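Local coordinates for protein scytovirin (Scytonema varium, PDB 2QSK) that is a carbohydrate-binding antiviral lectin with strong activity against T-tropic strains of HIV-1, inhibiting viral fusion and infection, at residues 40-43 / 44-48. Residues are numbered along the deposited sequence; the frame is centred on the assembly and turned at random. Where two conformers were deposited one is given.
Sequences GTSR and KPDPG
Arg43 and Asp46 meet through one salt bridge, NH1 of Arg43 lying 3.0 Å from OD1 of Asp46. The N-H...O angle of 161° shows a nearly straight bond, and its two ends are used differently. OD1 sits at the edge of the guanidinium, in its plane, whereas NH1 reaches OD1 from above the carboxylate, 49° out of that plane. With the two planes 47° apart, this is a single-contact bridge and not a flat, two-pronged one. A bend at chi3 of Arg43 turns the guanidinium toward the carboxylate. The aliphatic shank, whose CG stands between the backbone N and the carbonyl carbon, packs here too: CD of Arg43 is 3.4 Å from OD1 of Asp46, and CG of Arg43 is 3.4 Å from the backbone O of Pro45. OD2 of Asp46 comes within 3.5 Å of OG of Ser42, a close approach and not a hydrogen bond; that hydroxyl hydrogen-bonds a glycerol, probably from the crystallisation liquor. Residues 40-48 open the long irregular stretch that follows strand 38-39 and precedes strand 79-80, and cis peptide bonds precede both Pro45 and Pro47. NH1 of Arg43 also forms a salt bridge with Asp27, its stronger partner, to which Asp46 adds, while NE bonds the carbonyl of Pro4. Lys44 crosses the side chain of Thr41 at about a right angle, its NZ 3.7 Å from CG2 of Thr41. One water donates to the carbonyl O of Thr41 at 2.8 Å and weakly accepts from NZ of Lys44.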
loop_
_atom_site.group_PDB
_atom_site.type_symbol
_atom_site.label_atom_id
_atom_site.label_comp_id
_atom_site.label_asym_id
_atom_site.label_seq_id
_atom_site.Cartn_x
_atom_site.Cartn_y
_atom_site.Cartn_z
ATOM N N GLY A 40 -14.617 6.141 2.358
ATOM C CA GLY A 40 -14.052 6.152 3.704
ATOM C C GLY A 40 -12.653 6.717 3.717
ATOM O O GLY A 40 -12.161 7.272 2.738
ATOM N N THR A 41 -11.989 6.538 4.856
ATOM C CA THR A 41 -10.626 7.012 5.072
ATOM C C THR A 41 -9.706 5.800 5.141
ATOM O O THR A 41 -9.934 4.877 5.913
ATOM C CB THR A 41 -10.521 7.844 6.364
ATOM O OG1 THR A 41 -11.361 8.989 6.223
ATOM C CG2 THR A 41 -9.081 8.275 6.628
ATOM N N SER A 42 -8.656 5.788 4.339
ATOM C CA SER A 42 -7.769 4.629 4.322
ATOM C C SER A 42 -7.074 4.428 5.669
ATOM O O SER A 42 -7.031 3.303 6.184
ATOM C CB SER A 42 -6.729 4.769 3.221
ATOM O OG SER A 42 -5.995 5.960 3.366
ATOM N N ARG A 43 -6.522 5.509 6.206
ATOM C CA ARG A 43 -5.723 5.463 7.439
ATOM C C ARG A 43 -5.445 6.902 7.835
ATOM O O ARG A 43 -5.512 7.799 7.005
ATOM C CB ARG A 43 -4.390 4.703 7.241
ATOM C CG ARG A 43 -3.507 5.327 6.182
ATOM C CD ARG A 43 -2.296 4.459 5.861
ATOM N NE ARG A 43 -2.664 3.167 5.302
ATOM C CZ ARG A 43 -3.043 2.970 4.037
ATOM N NH1 ARG A 43 -3.059 3.974 3.160
ATOM N NH2 ARG A 43 -3.449 1.762 3.649
ATOM N N LYS A 44 -5.074 7.090 9.101
ATOM C CA LYS A 44 -4.693 8.401 9.633
ATOM C C LYS A 44 -3.470 8.213 10.528
ATOM O O LYS A 44 -3.548 7.459 11.491
ATOM C CB LYS A 44 -5.835 9.012 10.460
ATOM C CG LYS A 44 -7.246 8.685 9.985
ATOM C CD LYS A 44 -8.307 9.389 10.830
ATOM C CE LYS A 44 -9.713 9.118 10.315
ATOM N NZ LYS A 44 -9.991 7.663 10.135
ATOM N N PRO A 45 -2.327 8.860 10.198
ATOM C CA PRO A 45 -2.029 9.682 9.026
ATOM C C PRO A 45 -1.860 8.818 7.771
ATOM O O PRO A 45 -1.595 7.607 7.862
ATOM C CB PRO A 45 -0.702 10.343 9.393
ATOM C CG PRO A 45 -0.048 9.356 10.242
ATOM C CD PRO A 45 -1.145 8.748 11.068
ATOM N N ASP A 46 -2.025 9.455 6.617
ATOM C CA ASP A 46 -1.737 8.852 5.315
ATOM C C ASP A 46 -0.812 9.797 4.548
ATOM O O ASP A 46 -1.168 10.951 4.336
ATOM C CB ASP A 46 -3.024 8.657 4.520
ATOM C CG ASP A 46 -2.827 7.790 3.282
ATOM O OD1 ASP A 46 -2.096 6.783 3.359
ATOM O OD2 ASP A 46 -3.421 8.103 2.226
ATOM N N PRO A 47 0.380 9.340 4.144
ATOM C CA PRO A 47 0.921 8.022 4.397
ATOM C C PRO A 47 1.179 7.777 5.885
ATOM O O PRO A 47 1.302 8.706 6.692
ATOM C CB PRO A 47 2.228 8.015 3.594
ATOM C CG PRO A 47 2.590 9.429 3.444
ATOM C CD PRO A 47 1.311 10.174 3.366
ATOM N N GLY A 48 1.233 6.504 6.253
ATOM C CA GLY A 48 1.507 6.150 7.648
ATOM C C GLY A 48 2.987 6.320 7.956
ATOM O O GLY A 48 3.803 6.476 7.047
HETATM O O HOH W 1 -9.412 5.069 8.656
#